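Local coordinates for phenolic acid decarboxylase (Sedimentibacter hydroxybenzoicus, PDB 7AE5) that catalyses the reversible, non-oxidative decarboxylation of 4-hydroxybenzoate and 3,4-dihydroxybenzoate with a prenylated FMN cofactor, detoxifying phenolic acids under anaerobic conditions, at the interface of chains A and C and the interface of chains A and B. Residues are numbered along the deposited sequence; one frame, centred on the assembly and turned at random. Chains: chain A/B, Phenolic acid decarboxylase; chain C, Protein ShdD.

Contact 1 joins the decarboxylase to the small zinc-binding protein ShdD, and contact 2 joins two copies of the decarboxylase. Their centres lie about 44 Å apart and they share no residues. On chain A, contact 1 uses the 3-10 helix 125-127 and the strands 169-173 and 176-179, whereas contact 2 uses the strands 414-418 and 434-442 with nearby loops. The centres of contacts 1 and 2 lie about 23 Å and 19 Å from the predicted proton donor A:Glu278, so both probably act in assembly rather than in catalysis. The separation is consistent with each decarboxylase subunit carrying a ShdD while pairing within the hexamer.

Contact 1: the interface of chains A and C. Residues chain A 124, 126, 171-174, 176; chain C 12, 14-15, 27.
With CG anti to its backbone N (chi1 177°) and the chain extended beyond it, C:Met14 reaches tip first into chain A, while C:Arg12 swings its CG between backbone N and carbonyl carbon (chi1 67°) and then runs extended to NE. The methyl CE of C:Met14 comes to the edge of the A:Phe126 ring, 3.5 Å from CE1, and also touches A:Val171 CG1 and the CA of A:Asp173. Its neighbour C:Val15 uses both branches on the same ring: CG2 sits over the face, 3.7 Å from the centroid, and CG1 lies 3.5 Å from CD1. The ring is thus approached on a face and at an edge by consecutive residues of ShdD. On the chain A side, A:Asn124 OD1 accepts a hydrogen bond from A:Phe126 N at 2.9 Å.

Beside this apolar patch, the NH2 of C:Arg12 meets both carboxylate oxygens of A:Asp173, OD2 at 2.8 Å in a salt bridge and OD1 at 3.0 Å in a nearly straight hydrogen bond (166° at H). One nitrogen therefore spans the carboxylate, and NH2 approaches OD1 from above its plane. A:Arg176 adds a weaker salt bridge to A:Asp173 OD2, so the acid probably offsets two positive groups. The patch joins strand 11-16 of ShdD, with C:Val27 from strand 24-28 beside it, to strand 169-173 and the 3-10 helix 125-127 of the decarboxylase.

Contact 2: the interface of chains A and B. Residues chain A 383, 416, 418, 428-430, 436; chain B 409-411.
The loop B:His409 to B:Gly411, just beyond helix 397-407 of chain B, fits between the loop A:Ser428 to A:Asn430 on one flank and strands 414-418 and 434-442 of chain A on the other, with A:Lys383 alongside. B:His409 holds its CG anti to the backbone N (chi1 -173°), which sends the imidazole towards the chain A loop. There NE2 donates a hydrogen bond of 2.8 Å to the backbone carbonyl O of A:Asn430. The bond is nearly straight, 166° at H, and the acceptor lies almost in the ring plane. The other ring nitrogen, ND1, accepts the N-H of B:Gly411 at 3.0 Å within its own chain, so bonds at both nitrogens fix the ring's rotation. An alanine here would remove the imidazole and would probably leave the A:Asn430 carbonyl without this donor and open a gap between the A:Ser428 loop and A:Thr436.

A:Thr436 crosses the imidazole at about a right angle, its OG1 3.4 Å from CE1 of B:His409, while its methyl CG2 packs against B:Gly411. That hydroxyl also donates to OE1 of A:Glu418 at 3.0 Å, meeting the acid from above the carboxylate plane, and A:Glu418, itself near B:Gly411, thereby probably helps position the threonine. B:Pro410 lays its ring beside the aliphatic stretch of A:Lys383, with CD atoms of the two residues 3.8 Å apart. The decarboxylase is a homohexamer, and two-fold symmetry repeats this contact with the chains exchanged. Farther along, A:Ile416 brings its CG2 branch to 3.7 Å from the carbonyl O of B:Pro410.

Contact 1: the interface of chains A and C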
loop_
_atom_site.group_PDB
_atom_site.type_symbol
_atom_site.label_atom_id
_atom_site.label_comp_id
_atom_site.label_asym_id
_atom_site.label_seq_id
_atom_site.Cartn_x
_atom_site.Cartn_y
_atom_site.Cartn_z
ATOM N N ASN A 124 1.666 45.735 -43.234
ATOM C CA ASN A 124 2.331 45.996 -41.961
ATOM C C ASN A 124 1.331 45.699 -40.853
ATOM O O ASN A 124 0.366 46.446 -40.670
ATOM C CB ASN A 124 2.829 47.440 -41.883
ATOM C CG ASN A 124 3.743 47.687 -40.694
ATOM O OD1 ASN A 124 3.712 46.957 -39.703
ATOM N ND2 ASN A 124 4.568 48.723 -40.794
ATOM N N PHE A 126 1.698 46.038 -37.755
ATOM C CA PHE A 126 1.751 47.016 -36.673
ATOM C C PHE A 126 0.864 48.222 -36.952
ATOM O O PHE A 126 0.397 48.875 -36.013
ATOM C CB PHE A 126 3.196 47.457 -36.443
ATOM C CG PHE A 126 4.064 46.392 -35.839
ATOM C CD1 PHE A 126 4.642 45.415 -36.634
ATOM C CD2 PHE A 126 4.302 46.365 -34.476
ATOM C CE1 PHE A 126 5.440 44.433 -36.079
ATOM C CE2 PHE A 126 5.102 45.384 -33.915
ATOM C CZ PHE A 126 5.671 44.418 -34.718
ATOM N N VAL A 171 4.667 37.153 -33.996
ATOM C CA VAL A 171 4.972 38.107 -35.057
ATOM C C VAL A 171 6.467 38.058 -35.344
ATOM O O VAL A 171 7.294 38.315 -34.460
ATOM C CB VAL A 171 4.517 39.520 -34.667
ATOM C CG1 VAL A 171 4.847 40.507 -35.770
ATOM C CG2 VAL A 171 3.026 39.530 -34.372
ATOM N N LYS A 172 6.821 37.712 -36.581
ATOM C CA LYS A 172 8.211 37.574 -37.002
ATOM C C LYS A 172 8.684 38.750 -37.846
ATOM O O LYS A 172 9.722 39.347 -37.549
ATOM C CB LYS A 172 8.398 36.266 -37.780
ATOM C CG LYS A 172 9.172 35.205 -37.021
ATOM C CD LYS A 172 8.248 34.345 -36.177
ATOM C CE LYS A 172 9.043 33.471 -35.226
ATOM N NZ LYS A 172 9.870 32.473 -35.953
ATOM N N ASP A 173 7.953 39.084 -38.905
ATOM C CA ASP A 173 8.202 40.287 -39.684
ATOM C C ASP A 173 6.898 41.068 -39.804
ATOM O O ASP A 173 5.840 40.627 -39.344
ATOM C CB ASP A 173 8.781 39.957 -41.064
ATOM C CG ASP A 173 9.769 41.003 -41.542
ATOM O OD1 ASP A 173 9.880 42.057 -40.880
ATOM O OD2 ASP A 173 10.445 40.771 -42.567
ATOM N N ARG A 174 6.977 42.244 -40.433
ATOM C CA ARG A 174 5.802 43.101 -40.551
ATOM C C ARG A 174 4.664 42.420 -41.301
ATOM O O ARG A 174 3.500 42.792 -41.112
ATOM C CB ARG A 174 6.183 44.420 -41.230
ATOM C CG ARG A 174 6.650 44.281 -42.669
ATOM C CD ARG A 174 7.492 45.477 -43.098
ATOM N NE ARG A 174 6.728 46.718 -43.128
ATOM C CZ ARG A 174 6.461 47.408 -44.229
ATOM N NH1 ARG A 174 6.888 47.009 -45.416
ATOM N NH2 ARG A 174 5.751 48.529 -44.137
ATOM N N ARG A 176 4.852 38.728 -41.653
ATOM C CA ARG A 176 5.171 37.323 -41.446
ATOM C C ARG A 176 4.934 36.960 -39.988
ATOM O O ARG A 176 5.161 37.770 -39.087
ATOM C CB ARG A 176 6.621 37.012 -41.828
ATOM C CG ARG A 176 6.781 36.422 -43.215
ATOM C CD ARG A 176 8.179 35.863 -43.420
ATOM N NE ARG A 176 9.217 36.833 -43.089
ATOM C CZ ARG A 176 10.035 36.733 -42.051
ATOM N NH1 ARG A 176 9.953 35.723 -41.201
ATOM N NH2 ARG A 176 10.961 37.669 -41.861
ATOM N N ARG C 12 18.259 43.711 -37.099
ATOM C CA ARG C 12 17.819 44.805 -37.945
ATOM C C ARG C 12 16.571 45.440 -37.352
ATOM O O ARG C 12 15.896 44.860 -36.497
ATOM C CB ARG C 12 17.526 44.332 -39.374
ATOM C CG ARG C 12 16.333 43.402 -39.461
ATOM C CD ARG C 12 16.097 42.918 -40.877
ATOM N NE ARG C 12 14.993 41.968 -40.929
ATOM C CZ ARG C 12 13.718 42.306 -41.058
ATOM N NH1 ARG C 12 13.346 43.570 -41.174
ATOM N NH2 ARG C 12 12.792 41.351 -41.069
ATOM N N MET C 14 12.835 46.311 -37.416
ATOM C CA MET C 14 11.667 45.649 -37.984
ATOM C C MET C 14 10.602 46.654 -38.409
ATOM O O MET C 14 10.167 46.647 -39.565
ATOM C CB MET C 14 11.109 44.645 -36.971
ATOM C CG MET C 14 9.846 43.920 -37.383
ATOM S SD MET C 14 9.482 42.666 -36.140
ATOM C CE MET C 14 7.906 42.051 -36.700
ATOM N N VAL C 15 10.185 47.531 -37.494
ATOM C CA VAL C 15 9.217 48.588 -37.774
ATOM C C VAL C 15 9.582 49.815 -36.949
ATOM O O VAL C 15 10.401 49.759 -36.028
ATOM C CB VAL C 15 7.762 48.170 -37.455
ATOM C CG1 VAL C 15 7.306 47.019 -38.340
ATOM C CG2 VAL C 15 7.621 47.817 -35.980
ATOM N N VAL C 27 14.634 43.056 -34.512
ATOM C CA VAL C 27 14.467 41.618 -34.685
ATOM C C VAL C 27 15.814 41.011 -35.051
ATOM O O VAL C 27 16.566 41.576 -35.852
ATOM C CB VAL C 27 13.403 41.298 -35.761
ATOM C CG1 VAL C 27 13.642 42.127 -37.013
ATOM C CG2 VAL C 27 13.386 39.814 -36.090
#

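Contact 2: the interface of chains A and B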
loop_
_atom_site.group_PDB
_atom_site.type_symbol
_atom_site.label_atom_id
_atom_site.label_comp_id
_atom_site.label_asym_id
_atom_site.label_seq_id
_atom_site.Cartn_x
_atom_site.Cartn_y
_atom_site.Cartn_z
ATOM N N LYS A 383 -6.335 13.032 -13.801
ATOM C CA LYS A 383 -5.499 12.439 -12.763
ATOM C C LYS A 383 -6.180 12.405 -11.401
ATOM O O LYS A 383 -6.054 11.414 -10.675
ATOM C CB LYS A 383 -4.174 13.201 -12.648
ATOM C CG LYS A 383 -3.261 12.702 -11.536
ATOM C CD LYS A 383 -1.925 13.430 -11.544
ATOM C CE LYS A 383 -2.108 14.930 -11.347
ATOM N NZ LYS A 383 -0.819 15.677 -11.439
ATOM N N ILE A 416 -5.376 4.781 -5.240
ATOM C CA ILE A 416 -4.185 5.206 -5.967
ATOM C C ILE A 416 -3.827 4.096 -6.950
ATOM O O ILE A 416 -3.547 2.966 -6.538
ATOM C CB ILE A 416 -3.019 5.488 -5.008
ATOM C CG1 ILE A 416 -3.448 6.446 -3.894
ATOM C CG2 ILE A 416 -1.831 6.049 -5.753
ATOM C CD1 ILE A 416 -3.537 7.883 -4.329
ATOM N N GLU A 418 -1.337 3.079 -10.086
ATOM C CA GLU A 418 -0.097 3.398 -10.780
ATOM C C GLU A 418 -0.111 2.868 -12.212
ATOM O O GLU A 418 -0.917 2.009 -12.578
ATOM C CB GLU A 418 1.111 2.821 -10.034
ATOM C CG GLU A 418 0.955 2.747 -8.518
ATOM C CD GLU A 418 1.661 3.886 -7.793
ATOM O OE1 GLU A 418 2.433 4.624 -8.444
ATOM O OE2 GLU A 418 1.438 4.040 -6.571
ATOM N N SER A 428 4.428 17.001 -13.213
ATOM C CA SER A 428 4.733 16.138 -12.080
ATOM C C SER A 428 4.712 14.659 -12.438
ATOM O O SER A 428 4.975 13.826 -11.566
ATOM C CB SER A 428 3.753 16.399 -10.934
ATOM O OG SER A 428 2.416 16.289 -11.382
ATOM N N THR A 429 4.406 14.313 -13.689
ATOM C CA THR A 429 4.386 12.911 -14.089
ATOM C C THR A 429 5.789 12.324 -14.029
ATOM O O THR A 429 6.747 12.914 -14.539
ATOM C CB THR A 429 3.817 12.748 -15.500
ATOM O OG1 THR A 429 4.571 13.538 -16.424
ATOM C CG2 THR A 429 2.359 13.171 -15.544
ATOM N N ASN A 430 5.904 11.162 -13.390
ATOM C CA ASN A 430 7.139 10.393 -13.323
ATOM C C ASN A 430 6.779 8.912 -13.334
ATOM O O ASN A 430 6.219 8.408 -12.352
ATOM C CB ASN A 430 7.945 10.752 -12.075
ATOM C CG ASN A 430 9.377 10.257 -12.144
ATOM O OD1 ASN A 430 9.775 9.599 -13.108
ATOM N ND2 ASN A 430 10.161 10.571 -11.119
ATOM N N THR A 436 -0.282 8.329 -12.275
ATOM C CA THR A 436 -0.772 7.554 -11.144
ATOM C C THR A 436 -2.101 8.196 -10.758
ATOM O O THR A 436 -2.130 9.288 -10.186
ATOM C CB THR A 436 0.228 7.556 -9.994
ATOM O OG1 THR A 436 1.354 6.737 -10.338
ATOM C CG2 THR A 436 -0.411 6.994 -8.755
ATOM N N HIS B 409 2.134 14.247 -7.721
ATOM C CA HIS B 409 2.288 12.889 -8.218
ATOM C C HIS B 409 1.668 11.984 -7.160
ATOM O O HIS B 409 2.278 11.755 -6.107
ATOM C CB HIS B 409 3.761 12.552 -8.459
ATOM C CG HIS B 409 3.989 11.234 -9.137
ATOM N ND1 HIS B 409 3.330 10.079 -8.771
ATOM C CD2 HIS B 409 4.822 10.885 -10.146
ATOM C CE1 HIS B 409 3.739 9.080 -9.532
ATOM N NE2 HIS B 409 4.645 9.542 -10.375
ATOM N N PRO B 410 0.452 11.484 -7.383
ATOM C CA PRO B 410 -0.242 10.738 -6.319
ATOM C C PRO B 410 0.503 9.504 -5.846
ATOM O O PRO B 410 0.190 8.990 -4.765
ATOM C CB PRO B 410 -1.585 10.374 -6.969
ATOM C CG PRO B 410 -1.773 11.421 -8.023
ATOM C CD PRO B 410 -0.399 11.662 -8.570
ATOM N N GLY B 411 1.485 9.018 -6.609
ATOM C CA GLY B 411 2.271 7.880 -6.169
ATOM C C GLY B 411 3.240 8.195 -5.049
ATOM O O GLY B 411 3.694 7.275 -4.361
#